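Local coordinates for protein tRNA (guanine(26)-N(2))-dimethyltransferase (PDB 2DUL) that probably transfers two methyl groups from S-adenosyl-L-methionine to the N2 atom of guanine 26 in a number of tRNAs, at residues Glu127-Phe132 against Ala150-Lys155; His133-Asp138 against Gly158-Thr163; Leu183-Arg188 against Asn271-Val276; Leu247-Phe252 against Phe265-Pro270. All blocks are in the same frame, centred on the assembly; numbering follows the deposited sequence.

Contact 1: residues Glu127-Phe132 against Ala150-Lys155; sequences ERHRYF and ALRSAK
Arg128 O receives the hydroxyl of Ser153 (OG to O 2.8 Å) where, in the Rossmann-like fold of class I methyltransferases, the loop after helix 121-127 meets the C-terminal end of helix 144-153. The ring of His129 follows, crossing the side chain of Arg152 at about a right angle with its ND1 and CE1 close to Arg152 O. Arg130 N bonds to Arg152 O in the carbonyl plane, on a lone pair, at 2.8 Å. A bend at chi2 (-62°) turns Arg130 CD back toward the helix end. Arg130 NH2 bonds to Ala154 O at 2.9 Å and weakly to Leu151 O, while Arg152 O lies over one guanidinium face; the positive group may offset the partial negative charge of these carbonyls. Lys155 NZ reaches Arg130 O at 3.2 Å. Tyr131 N and Phe132 N approach Ser153 O from opposite faces of its carbonyl plane, Tyr131 N at 2.7 Å. A water joins Tyr131 O to Lys155 NZ, whereas Tyr131 OH turns to Glu73. Phe132 pairs with Ala154 in a parallel bridge, with Lys155 N bonded to Phe132 O at 2.9 Å, and Phe132 CD1 brings its ring edge to within 3.3 Å of Ser153 OG.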
loop_
_atom_site.group_PDB
_atom_site.type_symbol
_atom_site.label_atom_id
_atom_site.label_comp_id
_atom_site.label_asym_id
_atom_site.label_seq_id
_atom_site.Cartn_x
_atom_site.Cartn_y
_atom_site.Cartn_z
ATOM N N GLU A 127 -6.333 13.841 -18.485
ATOM C CA GLU A 127 -6.959 13.587 -19.780
ATOM C C GLU A 127 -7.955 12.424 -19.690
ATOM O O GLU A 127 -8.948 12.391 -20.418
ATOM C CB GLU A 127 -5.888 13.271 -20.833
ATOM C CG GLU A 127 -4.864 14.388 -21.022
ATOM C CD GLU A 127 -3.858 14.103 -22.129
ATOM O OE1 GLU A 127 -3.230 13.021 -22.116
ATOM O OE2 GLU A 127 -3.689 14.972 -23.012
ATOM N N ARG A 128 -7.690 11.476 -18.795
ATOM C CA ARG A 128 -8.554 10.307 -18.616
ATOM C C ARG A 128 -9.362 10.420 -17.318
ATOM O O ARG A 128 -9.107 9.709 -16.341
ATOM C CB ARG A 128 -7.700 9.034 -18.578
ATOM C CG ARG A 128 -6.881 8.749 -19.837
ATOM C CD ARG A 128 -7.737 8.213 -20.981
ATOM N NE ARG A 128 -8.362 9.275 -21.761
ATOM C CZ ARG A 128 -9.673 9.414 -21.923
ATOM N NH1 ARG A 128 -10.510 8.559 -21.356
ATOM N NH2 ARG A 128 -10.147 10.408 -22.657
ATOM N N HIS A 129 -10.340 11.319 -17.323
ATOM C CA HIS A 129 -11.192 11.568 -16.166
ATOM C C HIS A 129 -12.174 10.418 -15.937
ATOM O O HIS A 129 -12.839 9.977 -16.876
ATOM C CB HIS A 129 -11.952 12.881 -16.395
ATOM C CG HIS A 129 -12.782 13.320 -15.232
ATOM N ND1 HIS A 129 -12.238 13.648 -14.009
ATOM C CD2 HIS A 129 -14.119 13.498 -15.109
ATOM C CE1 HIS A 129 -13.203 14.008 -13.183
ATOM N NE2 HIS A 129 -14.353 13.927 -13.825
ATOM N N ARG A 130 -12.255 9.932 -14.696
ATOM C CA ARG A 130 -13.167 8.839 -14.342
ATOM C C ARG A 130 -13.103 7.753 -15.410
ATOM O O ARG A 130 -14.123 7.370 -15.987
ATOM C CB ARG A 130 -14.601 9.374 -14.236
ATOM C CG ARG A 130 -14.774 10.469 -13.192
ATOM C CD ARG A 130 -14.438 9.947 -11.803
ATOM N NE ARG A 130 -14.399 11.023 -10.819
ATOM C CZ ARG A 130 -13.760 10.940 -9.660
ATOM N NH1 ARG A 130 -13.775 11.970 -8.824
ATOM N NH2 ARG A 130 -13.099 9.828 -9.342
ATOM N N TYR A 131 -11.900 7.241 -15.647
ATOM C CA TYR A 131 -11.689 6.251 -16.693
ATOM C C TYR A 131 -11.151 4.888 -16.272
ATOM O O TYR A 131 -11.576 3.864 -16.805
ATOM C CB TYR A 131 -10.754 6.866 -17.739
ATOM C CG TYR A 131 -10.532 6.024 -18.973
ATOM C CD1 TYR A 131 -9.361 5.277 -19.138
ATOM C CD2 TYR A 131 -11.487 5.985 -19.988
ATOM C CE1 TYR A 131 -9.151 4.513 -20.289
ATOM C CE2 TYR A 131 -11.289 5.230 -21.139
ATOM C CZ TYR A 131 -10.118 4.495 -21.284
ATOM O OH TYR A 131 -9.920 3.748 -22.420
ATOM N N PHE A 132 -10.219 4.867 -15.324
ATOM C CA PHE A 132 -9.619 3.607 -14.900
ATOM C C PHE A 132 -10.286 2.871 -13.749
ATOM O O PHE A 132 -10.716 3.482 -12.773
ATOM C CB PHE A 132 -8.141 3.822 -14.539
ATOM C CG PHE A 132 -7.316 4.377 -15.662
ATOM C CD1 PHE A 132 -7.057 5.741 -15.744
ATOM C CD2 PHE A 132 -6.828 3.537 -16.657
ATOM C CE1 PHE A 132 -6.323 6.266 -16.807
ATOM C CE2 PHE A 132 -6.092 4.047 -17.726
ATOM C CZ PHE A 132 -5.840 5.415 -17.802
ATOM N N ALA A 150 -5.107 11.358 -9.457
ATOM C CA ALA A 150 -5.464 9.947 -9.547
ATOM C C ALA A 150 -6.885 9.752 -9.016
ATOM O O ALA A 150 -7.639 8.922 -9.525
ATOM C CB ALA A 150 -4.484 9.095 -8.746
ATOM N N LEU A 151 -7.244 10.527 -7.998
ATOM C CA LEU A 151 -8.568 10.431 -7.396
ATOM C C LEU A 151 -9.670 10.919 -8.333
ATOM O O LEU A 151 -10.851 10.668 -8.086
ATOM C CB LEU A 151 -8.607 11.207 -6.077
ATOM C CG LEU A 151 -7.940 10.482 -4.908
ATOM C CD1 LEU A 151 -7.754 11.432 -3.731
ATOM C CD2 LEU A 151 -8.802 9.281 -4.503
ATOM N N ARG A 152 -9.283 11.615 -9.401
ATOM C CA ARG A 152 -10.239 12.099 -10.392
ATOM C C ARG A 152 -10.214 11.209 -11.642
ATOM O O ARG A 152 -11.209 11.107 -12.358
ATOM C CB ARG A 152 -9.930 13.554 -10.784
ATOM C CG ARG A 152 -10.443 14.597 -9.793
ATOM C CD ARG A 152 -10.115 16.026 -10.223
ATOM N NE ARG A 152 -8.776 16.425 -9.794
ATOM C CZ ARG A 152 -7.733 16.587 -10.600
ATOM N NH1 ARG A 152 -7.850 16.393 -11.907
ATOM N NH2 ARG A 152 -6.556 16.924 -10.088
ATOM N N SER A 153 -9.074 10.566 -11.889
ATOM C CA SER A 153 -8.894 9.689 -13.047
ATOM C C SER A 153 -9.493 8.287 -12.842
ATOM O O SER A 153 -9.941 7.649 -13.799
ATOM C CB SER A 153 -7.400 9.565 -13.370
ATOM O OG SER A 153 -7.180 8.837 -14.572
ATOM N N ALA A 154 -9.485 7.797 -11.607
ATOM C CA ALA A 154 -10.064 6.487 -11.317
ATOM C C ALA A 154 -11.586 6.647 -11.356
ATOM O O ALA A 154 -12.086 7.749 -11.160
ATOM C CB ALA A 154 -9.635 6.017 -9.930
ATOM N N LYS A 155 -12.309 5.560 -11.624
ATOM C CA LYS A 155 -13.781 5.591 -11.627
ATOM C C LYS A 155 -14.201 5.897 -10.184
ATOM O O LYS A 155 -13.399 5.736 -9.264
ATOM C CB LYS A 155 -14.361 4.224 -12.014
ATOM C CG LYS A 155 -14.081 3.753 -13.435
ATOM C CD LYS A 155 -14.923 4.501 -14.445
ATOM C CE LYS A 155 -14.819 3.864 -15.822
ATOM N NZ LYS A 155 -15.557 4.649 -16.844
HETATM O O HOH W 1 -13.833 3.744 -18.691
#

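Contact 2: residues His133-Asp138 against Gly158-Thr163; sequences HFIDLD and GILGVT
Phe134 holds CG anti to its backbone N (chi1 172°), and chi2 (64°) then carries CD1 to 3.6 Å from Ile159 CG2; the next ring atom, CE1, stands 3.6 Å from Gly161 N. Gly161 has no side chain, which lets CE1 of Phe134 come this close to its backbone. Leu160 likewise has CG anti to its backbone N, and its CD1 touches Ile135 CB at 3.8 Å. These pairs belong to two neighbouring parallel strands in the interior of the methyltransferase sheet, joined by a beta-alpha-beta crossover through helix 144-153. Five backbone bonds link them: Ile159 N to His133 O, Ile135 N to Ile159 O, Gly161 N to Ile135 O, Leu137 N to Gly161 O (2.7 Å) and Thr163 N to Leu137 O. The Phe134 and Ile159 face packs on helix 33-46, while Ile135, Leu137 and Leu160 face helix 144-153. At the C-terminal end, Asp138 and Thr163 lie side by side and point the same way, with Asp138 OD1 3.2 Å from Thr163 CB. Asp138 OD2 forms a salt bridge with Arg61, predicted to bind S-adenosyl-L-methionine. Asp136 is bound through OD1 to Arg61 and through OD2 to Arg228. Held by an arginine at each oxygen, the buried Asp136 carboxylate is fixed in orientation, and through Arg61 the strand pair is tied to the probable cofactor site.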
loop_
_atom_site.group_PDB
_atom_site.type_symbol
_atom_site.label_atom_id
_atom_site.label_comp_id
_atom_site.label_asym_id
_atom_site.label_seq_id
_atom_site.Cartn_x
_atom_site.Cartn_y
_atom_site.Cartn_z
ATOM N N HIS A 133 -10.351 1.546 -13.869
ATOM C CA HIS A 133 -10.915 0.699 -12.826
ATOM C C HIS A 133 -9.845 0.523 -11.750
ATOM O O HIS A 133 -10.145 0.237 -10.595
ATOM C CB HIS A 133 -11.305 -0.668 -13.399
ATOM C CG HIS A 133 -12.442 -0.611 -14.370
ATOM N ND1 HIS A 133 -13.720 -0.250 -13.998
ATOM C CD2 HIS A 133 -12.491 -0.847 -15.703
ATOM C CE1 HIS A 133 -14.507 -0.264 -15.058
ATOM N NE2 HIS A 133 -13.786 -0.623 -16.106
ATOM N N PHE A 134 -8.586 0.683 -12.146
ATOM C CA PHE A 134 -7.479 0.557 -11.207
ATOM C C PHE A 134 -6.299 1.399 -11.658
ATOM O O PHE A 134 -5.938 1.403 -12.833
ATOM C CB PHE A 134 -7.025 -0.904 -11.068
ATOM C CG PHE A 134 -5.752 -1.078 -10.261
ATOM C CD1 PHE A 134 -5.705 -0.729 -8.911
ATOM C CD2 PHE A 134 -4.595 -1.570 -10.858
ATOM C CE1 PHE A 134 -4.518 -0.866 -8.169
ATOM C CE2 PHE A 134 -3.404 -1.711 -10.125
ATOM C CZ PHE A 134 -3.368 -1.358 -8.779
ATOM N N ILE A 135 -5.718 2.129 -10.715
ATOM C CA ILE A 135 -4.548 2.951 -10.993
ATOM C C ILE A 135 -3.508 2.572 -9.951
ATOM O O ILE A 135 -3.815 2.501 -8.762
ATOM C CB ILE A 135 -4.848 4.472 -10.866
ATOM C CG1 ILE A 135 -5.789 4.925 -11.985
ATOM C CG2 ILE A 135 -3.538 5.267 -10.932
ATOM C CD1 ILE A 135 -6.145 6.414 -11.929
ATOM N N ASP A 136 -2.287 2.306 -10.397
ATOM C CA ASP A 136 -1.208 1.964 -9.480
ATOM C C ASP A 136 -0.179 3.094 -9.525
ATOM O O ASP A 136 0.446 3.341 -10.553
ATOM C CB ASP A 136 -0.564 0.630 -9.876
ATOM C CG ASP A 136 0.268 0.024 -8.750
ATOM O OD1 ASP A 136 0.597 -1.180 -8.831
ATOM O OD2 ASP A 136 0.588 0.748 -7.782
ATOM N N LEU A 137 -0.044 3.795 -8.405
ATOM C CA LEU A 137 0.891 4.906 -8.270
ATOM C C LEU A 137 2.117 4.423 -7.523
ATOM O O LEU A 137 2.056 4.194 -6.311
ATOM C CB LEU A 137 0.259 6.050 -7.473
ATOM C CG LEU A 137 -0.901 6.836 -8.071
ATOM C CD1 LEU A 137 -1.263 7.984 -7.120
ATOM C CD2 LEU A 137 -0.493 7.385 -9.441
ATOM N N ASP A 138 3.226 4.285 -8.238
ATOM C CA ASP A 138 4.474 3.814 -7.646
ATOM C C ASP A 138 5.620 4.720 -8.082
ATOM O O ASP A 138 6.410 4.355 -8.950
ATOM C CB ASP A 138 4.745 2.379 -8.107
ATOM C CG ASP A 138 5.891 1.731 -7.357
ATOM O OD1 ASP A 138 5.766 1.552 -6.128
ATOM O OD2 ASP A 138 6.915 1.401 -7.998
ATOM N N GLY A 158 -13.689 2.971 -8.390
ATOM C CA GLY A 158 -12.431 2.375 -8.795
ATOM C C GLY A 158 -11.537 1.946 -7.649
ATOM O O GLY A 158 -11.872 2.106 -6.471
ATOM N N ILE A 159 -10.382 1.400 -8.006
ATOM C CA ILE A 159 -9.419 0.934 -7.026
ATOM C C ILE A 159 -8.145 1.732 -7.192
ATOM O O ILE A 159 -7.699 1.983 -8.309
ATOM C CB ILE A 159 -9.079 -0.551 -7.236
ATOM C CG1 ILE A 159 -10.358 -1.384 -7.159
ATOM C CG2 ILE A 159 -8.053 -0.996 -6.208
ATOM C CD1 ILE A 159 -10.206 -2.772 -7.732
ATOM N N LEU A 160 -7.561 2.142 -6.076
ATOM C CA LEU A 160 -6.330 2.902 -6.136
ATOM C C LEU A 160 -5.231 2.185 -5.371
ATOM O O LEU A 160 -5.415 1.795 -4.221
ATOM C CB LEU A 160 -6.545 4.303 -5.554
ATOM C CG LEU A 160 -5.434 5.341 -5.730
ATOM C CD1 LEU A 160 -5.149 5.548 -7.217
ATOM C CD2 LEU A 160 -5.871 6.662 -5.085
ATOM N N GLY A 161 -4.092 2.004 -6.027
ATOM C CA GLY A 161 -2.958 1.369 -5.383
ATOM C C GLY A 161 -1.922 2.460 -5.224
ATOM O O GLY A 161 -1.526 3.088 -6.205
ATOM N N VAL A 162 -1.487 2.708 -3.995
ATOM C CA VAL A 162 -0.513 3.759 -3.757
ATOM C C VAL A 162 0.677 3.253 -2.958
ATOM O O VAL A 162 0.519 2.499 -1.998
ATOM C CB VAL A 162 -1.146 4.936 -2.973
ATOM C CG1 VAL A 162 -0.183 6.111 -2.937
ATOM C CG2 VAL A 162 -2.480 5.334 -3.603
ATOM N N THR A 163 1.866 3.671 -3.366
ATOM C CA THR A 163 3.085 3.289 -2.674
ATOM C C THR A 163 3.863 4.538 -2.286
ATOM O O THR A 163 3.945 5.494 -3.055
ATOM C CB THR A 163 4.004 2.416 -3.553
ATOM O OG1 THR A 163 3.320 1.215 -3.927
ATOM C CG2 THR A 163 5.269 2.042 -2.784
#

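Contact 3: residues Leu183-Arg188 against Asn271-Val276; sequences LAVPLR and NAYGPV
Tyr273 presents one ring face to Leu187, whose CD1 sits over it 3.6 Å from the centroid and 17° off the ring normal, a CH-pi contact. Two carbonyls approach the ring edge: Val185 O lies in the ring plane near CB, and Pro186 O comes within 3.2 Å of Tyr273 CD1. Leu187 CG is anti to its backbone N (chi1 171°), and the side chain crosses that of Tyr273 at about a right angle; Leu187 CB also touches Tyr273 CD1. The Val185 side chain likewise crosses that of Tyr273 at about a right angle, its CG1 4.1 Å from Tyr273 CD1. Beside the ring, Val185 and Gly274 form a single antiparallel bridge, a hydrogen-bonded pair. Val185 N reaches Gly274 O at 2.8 Å from above the carbonyl plane, whereas Gly274 N meets Val185 O in plane, on a lone pair, at 2.9 Å. Gly274 has a positive phi of 130°, with backbone angles at which a CB would press on the preceding carbonyl oxygen, and a cis peptide leads from it into Pro275. Pro275 CD then lies 3.7 Å from Leu183 O and borders Ala184 CB. The loop thus runs beside an edge strand, 273-277, of a three-stranded antiparallel sheet. Ala184, Pro275 and Val276 touch helix 192-209, Val185 and Pro186 lean on helix 175-182, and Tyr273, Leu187 and Pro275 meet side chains of strand 247-252.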
loop_
_atom_site.group_PDB
_atom_site.type_symbol
_atom_site.label_atom_id
_atom_site.label_comp_id
_atom_site.label_asym_id
_atom_site.label_seq_id
_atom_site.Cartn_x
_atom_site.Cartn_y
_atom_site.Cartn_z
ATOM N N LEU A 183 0.257 16.251 5.622
ATOM C CA LEU A 183 -0.598 17.033 6.508
ATOM C C LEU A 183 -0.982 16.233 7.761
ATOM O O LEU A 183 -2.157 16.145 8.137
ATOM C CB LEU A 183 -1.851 17.496 5.746
ATOM C CG LEU A 183 -1.551 18.431 4.563
ATOM C CD1 LEU A 183 -2.839 18.751 3.808
ATOM C CD2 LEU A 183 -0.896 19.719 5.078
ATOM N N ALA A 184 0.024 15.650 8.404
ATOM C CA ALA A 184 -0.180 14.855 9.609
ATOM C C ALA A 184 1.097 14.867 10.449
ATOM O O ALA A 184 2.197 15.019 9.910
ATOM C CB ALA A 184 -0.545 13.411 9.231
ATOM N N VAL A 185 0.933 14.716 11.763
ATOM C CA VAL A 185 2.044 14.683 12.713
ATOM C C VAL A 185 2.422 13.213 12.931
ATOM O O VAL A 185 1.646 12.435 13.495
ATOM C CB VAL A 185 1.631 15.319 14.071
ATOM C CG1 VAL A 185 2.805 15.308 15.038
ATOM C CG2 VAL A 185 1.134 16.750 13.849
ATOM N N PRO A 186 3.626 12.813 12.488
ATOM C CA PRO A 186 4.090 11.431 12.631
ATOM C C PRO A 186 4.578 11.046 14.028
ATOM O O PRO A 186 4.966 11.900 14.828
ATOM C CB PRO A 186 5.202 11.343 11.590
ATOM C CG PRO A 186 5.852 12.687 11.730
ATOM C CD PRO A 186 4.659 13.647 11.840
ATOM N N LEU A 187 4.548 9.747 14.303
ATOM C CA LEU A 187 5.001 9.209 15.580
ATOM C C LEU A 187 6.196 8.294 15.336
ATOM O O LEU A 187 6.081 7.283 14.645
ATOM C CB LEU A 187 3.884 8.410 16.257
ATOM C CG LEU A 187 4.313 7.623 17.506
ATOM C CD1 LEU A 187 4.845 8.571 18.567
ATOM C CD2 LEU A 187 3.135 6.825 18.046
ATOM N N ARG A 188 7.351 8.648 15.883
ATOM C CA ARG A 188 8.522 7.802 15.699
ATOM C C ARG A 188 8.564 6.692 16.747
ATOM O O ARG A 188 7.793 6.704 17.706
ATOM C CB ARG A 188 9.805 8.645 15.731
ATOM C CG ARG A 188 9.843 9.765 16.757
ATOM C CD ARG A 188 10.124 9.262 18.163
ATOM N NE ARG A 188 8.907 9.001 18.929
ATOM C CZ ARG A 188 8.895 8.457 20.143
ATOM N NH1 ARG A 188 7.745 8.259 20.770
ATOM N NH2 ARG A 188 10.035 8.103 20.726
ATOM N N ASN A 271 -0.348 16.870 22.426
ATOM C CA ASN A 271 0.562 15.833 21.959
ATOM C C ASN A 271 -0.076 14.731 21.115
ATOM O O ASN A 271 0.348 13.579 21.178
ATOM C CB ASN A 271 1.282 15.211 23.161
ATOM C CG ASN A 271 2.051 16.243 23.972
ATOM O OD1 ASN A 271 2.806 17.044 23.416
ATOM N ND2 ASN A 271 1.870 16.225 25.288
ATOM N N ALA A 272 -1.088 15.079 20.324
ATOM C CA ALA A 272 -1.745 14.093 19.474
ATOM C C ALA A 272 -0.946 13.837 18.201
ATOM O O ALA A 272 -0.276 14.734 17.682
ATOM C CB ALA A 272 -3.160 14.562 19.104
ATOM N N TYR A 273 -1.023 12.605 17.708
ATOM C CA TYR A 273 -0.351 12.214 16.475
ATOM C C TYR A 273 -1.418 11.906 15.436
ATOM O O TYR A 273 -2.430 11.275 15.746
ATOM C CB TYR A 273 0.506 10.975 16.712
ATOM C CG TYR A 273 1.654 11.227 17.652
ATOM C CD1 TYR A 273 2.848 11.782 17.189
ATOM C CD2 TYR A 273 1.538 10.941 19.012
ATOM C CE1 TYR A 273 3.902 12.046 18.057
ATOM C CE2 TYR A 273 2.588 11.203 19.892
ATOM C CZ TYR A 273 3.766 11.756 19.402
ATOM O OH TYR A 273 4.811 12.005 20.257
ATOM N N GLY A 274 -1.188 12.345 14.203
ATOM C CA GLY A 274 -2.156 12.114 13.144
ATOM C C GLY A 274 -2.485 13.388 12.380
ATOM O O GLY A 274 -1.714 14.345 12.412
ATOM N N PRO A 275 -3.654 13.457 11.727
ATOM C CA PRO A 275 -4.653 12.387 11.700
ATOM C C PRO A 275 -4.212 11.092 11.018
ATOM O O PRO A 275 -3.389 11.101 10.105
ATOM C CB PRO A 275 -5.838 13.041 10.991
ATOM C CG PRO A 275 -5.167 13.984 10.029
ATOM C CD PRO A 275 -4.082 14.599 10.900
ATOM N N VAL A 276 -4.754 9.980 11.499
ATOM C CA VAL A 276 -4.476 8.670 10.935
ATOM C C VAL A 276 -5.796 7.950 10.713
ATOM O O VAL A 276 -6.825 8.312 11.290
ATOM C CB VAL A 276 -3.626 7.785 11.877
ATOM C CG1 VAL A 276 -2.258 8.415 12.113
ATOM C CG2 VAL A 276 -4.368 7.578 13.201
#

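Contact 4: residues Leu247-Phe252 against Phe265-Pro270; sequences LGYIYF and FLPTRP
In a three-stranded antiparallel sheet, the middle strand 247-252 turns Tyr249 and Tyr251 toward residues 265-270, the connection that crosses over it from strand 259-263 to the far edge strand 273-277. The two rings take up much of the contact. Tyr249 donates its hydroxyl to Phe265 O, OH to O 2.6 Å, with the donor tilted 31° from the carbonyl plane. Over one face of the same ring lies Pro267, its CD 3.5 Å from the centroid in a CH-pi contact. Pro267 CB also touches the neighbouring tyrosine, 3.3 Å from Tyr251 OH, so the proline is lodged between both. Tyr251 OH accepts Arg269 N at 3.2 Å and has a further hydrogen-bond partner in Glu262. A bend at chi3 (-67°) directs Arg269 NE back over the Tyr251 ring, giving an off-centre cation-pi contact with Arg269 CZ 4.1 Å from the Tyr251 ring centroid; the two planes are 35° apart. Glu260 pairs with Arg269 NH2 in a salt bridge, which would fix the guanidinium in this position. At the start of the strand, Leu247 CD1 meets Phe265 CD2 more loosely at 4.4 Å. At the Tyr251 ring edge, Pro270 O stands 3.4 Å from Tyr251 CE1.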
loop_
_atom_site.group_PDB
_atom_site.type_symbol
_atom_site.label_atom_id
_atom_site.label_comp_id
_atom_site.label_asym_id
_atom_site.label_seq_id
_atom_site.Cartn_x
_atom_site.Cartn_y
_atom_site.Cartn_z
ATOM N N LEU A 247 -11.399 8.488 10.747
ATOM C CA LEU A 247 -10.112 9.136 11.001
ATOM C C LEU A 247 -10.008 9.391 12.500
ATOM O O LEU A 247 -11.016 9.460 13.205
ATOM C CB LEU A 247 -10.015 10.475 10.260
ATOM C CG LEU A 247 -9.904 10.471 8.732
ATOM C CD1 LEU A 247 -9.960 11.904 8.211
ATOM C CD2 LEU A 247 -8.594 9.802 8.316
ATOM N N GLY A 248 -8.784 9.535 12.989
ATOM C CA GLY A 248 -8.603 9.785 14.403
ATOM C C GLY A 248 -7.167 10.140 14.726
ATOM O O GLY A 248 -6.376 10.415 13.823
ATOM N N TYR A 249 -6.837 10.131 16.012
ATOM C CA TYR A 249 -5.494 10.474 16.463
ATOM C C TYR A 249 -4.980 9.476 17.484
ATOM O O TYR A 249 -5.754 8.740 18.092
ATOM C CB TYR A 249 -5.496 11.884 17.062
ATOM C CG TYR A 249 -5.898 12.936 16.053
ATOM C CD1 TYR A 249 -7.243 13.122 15.710
ATOM C CD2 TYR A 249 -4.934 13.668 15.365
ATOM C CE1 TYR A 249 -7.611 14.001 14.698
ATOM C CE2 TYR A 249 -5.287 14.549 14.351
ATOM C CZ TYR A 249 -6.629 14.707 14.019
ATOM O OH TYR A 249 -6.974 15.548 12.995
ATOM N N ILE A 250 -3.665 9.468 17.668
ATOM C CA ILE A 250 -3.016 8.571 18.609
ATOM C C ILE A 250 -2.236 9.378 19.639
ATOM O O ILE A 250 -1.615 10.388 19.308
ATOM C CB ILE A 250 -2.008 7.646 17.892
ATOM C CG1 ILE A 250 -2.736 6.767 16.876
ATOM C CG2 ILE A 250 -1.249 6.808 18.917
ATOM C CD1 ILE A 250 -1.814 6.171 15.832
ATOM N N TYR A 251 -2.286 8.925 20.884
ATOM C CA TYR A 251 -1.555 9.541 21.976
ATOM C C TYR A 251 -0.610 8.437 22.425
ATOM O O TYR A 251 -1.006 7.274 22.537
ATOM C CB TYR A 251 -2.516 9.947 23.085
ATOM C CG TYR A 251 -3.456 11.052 22.648
ATOM C CD1 TYR A 251 -3.035 12.381 22.634
ATOM C CD2 TYR A 251 -4.752 10.763 22.222
ATOM C CE1 TYR A 251 -3.878 13.401 22.210
ATOM C CE2 TYR A 251 -5.611 11.773 21.788
ATOM C CZ TYR A 251 -5.164 13.092 21.787
ATOM O OH TYR A 251 -5.991 14.100 21.359
ATOM N N PHE A 252 0.641 8.797 22.671
ATOM C CA PHE A 252 1.648 7.812 23.039
ATOM C C PHE A 252 2.465 8.267 24.242
ATOM O O PHE A 252 2.978 9.384 24.263
ATOM C CB PHE A 252 2.567 7.589 21.834
ATOM C CG PHE A 252 3.580 6.493 22.019
ATOM C CD1 PHE A 252 3.212 5.155 21.905
ATOM C CD2 PHE A 252 4.913 6.805 22.274
ATOM C CE1 PHE A 252 4.161 4.140 22.039
ATOM C CE2 PHE A 252 5.870 5.798 22.411
ATOM C CZ PHE A 252 5.493 4.463 22.292
ATOM N N PHE A 265 -12.428 14.064 13.811
ATOM C CA PHE A 265 -11.711 14.790 12.776
ATOM C C PHE A 265 -10.558 15.592 13.362
ATOM O O PHE A 265 -9.534 15.782 12.706
ATOM C CB PHE A 265 -12.663 15.708 12.007
ATOM C CG PHE A 265 -12.064 16.279 10.752
ATOM C CD1 PHE A 265 -11.497 17.551 10.748
ATOM C CD2 PHE A 265 -12.034 15.527 9.579
ATOM C CE1 PHE A 265 -10.905 18.070 9.589
ATOM C CE2 PHE A 265 -11.445 16.034 8.416
ATOM C CZ PHE A 265 -10.878 17.313 8.425
ATOM N N LEU A 266 -10.731 16.049 14.601
ATOM C CA LEU A 266 -9.708 16.820 15.303
ATOM C C LEU A 266 -9.480 16.232 16.697
ATOM O O LEU A 266 -10.399 15.691 17.311
ATOM C CB LEU A 266 -10.141 18.283 15.448
ATOM C CG LEU A 266 -10.296 19.123 14.176
ATOM C CD1 LEU A 266 -10.853 20.500 14.531
ATOM C CD2 LEU A 266 -8.946 19.253 13.484
ATOM N N PRO A 267 -8.242 16.321 17.210
ATOM C CA PRO A 267 -7.927 15.795 18.541
ATOM C C PRO A 267 -8.418 16.802 19.586
ATOM O O PRO A 267 -8.710 17.953 19.250
ATOM C CB PRO A 267 -6.407 15.684 18.508
ATOM C CG PRO A 267 -6.021 16.891 17.696
ATOM C CD PRO A 267 -7.044 16.900 16.566
ATOM N N THR A 268 -8.511 16.389 20.845
ATOM C CA THR A 268 -8.984 17.303 21.884
ATOM C C THR A 268 -8.039 17.392 23.081
ATOM O O THR A 268 -8.378 17.985 24.109
ATOM C CB THR A 268 -10.370 16.880 22.387
ATOM O OG1 THR A 268 -10.273 15.608 23.037
ATOM C CG2 THR A 268 -11.344 16.773 21.221
ATOM N N ARG A 269 -6.855 16.807 22.935
ATOM C CA ARG A 269 -5.849 16.805 23.990
ATOM C C ARG A 269 -4.479 17.078 23.374
ATOM O O ARG A 269 -4.272 16.869 22.178
ATOM C CB ARG A 269 -5.838 15.450 24.710
ATOM C CG ARG A 269 -7.185 15.044 25.292
ATOM C CD ARG A 269 -7.049 13.907 26.305
ATOM N NE ARG A 269 -6.616 12.638 25.717
ATOM C CZ ARG A 269 -7.376 11.857 24.953
ATOM N NH1 ARG A 269 -8.626 12.204 24.667
ATOM N NH2 ARG A 269 -6.888 10.714 24.486
ATOM N N PRO A 270 -3.520 17.547 24.185
ATOM C CA PRO A 270 -2.185 17.835 23.654
ATOM C C PRO A 270 -1.361 16.617 23.249
ATOM O O PRO A 270 -1.646 15.483 23.652
ATOM C CB PRO A 270 -1.533 18.646 24.780
ATOM C CG PRO A 270 -2.183 18.105 26.011
ATOM C CD PRO A 270 -3.627 17.938 25.605
#

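From the N terminus, contact 1 opens first, and contact 2 opens before it closes: their segments alternate, because helix 144-153 lies between the two strands paired in contact 2. Contact 1 joins the end of that helix to the start of strand 132-137, and contacts 1 and 2 touch where Ser153 CB packs on Ile135 and Ala150 CB on Leu137. Contact 3 follows in series and closes a loop of 82 residues, within which contact 4 is nested. Strands 247-252 and 273-277 connect these two, whose centres lie about 8 Å apart. Contact 2 lies in the nine-stranded mixed sheet and contact 4 on the three-stranded antiparallel one, whose edge strand contact 3 reaches.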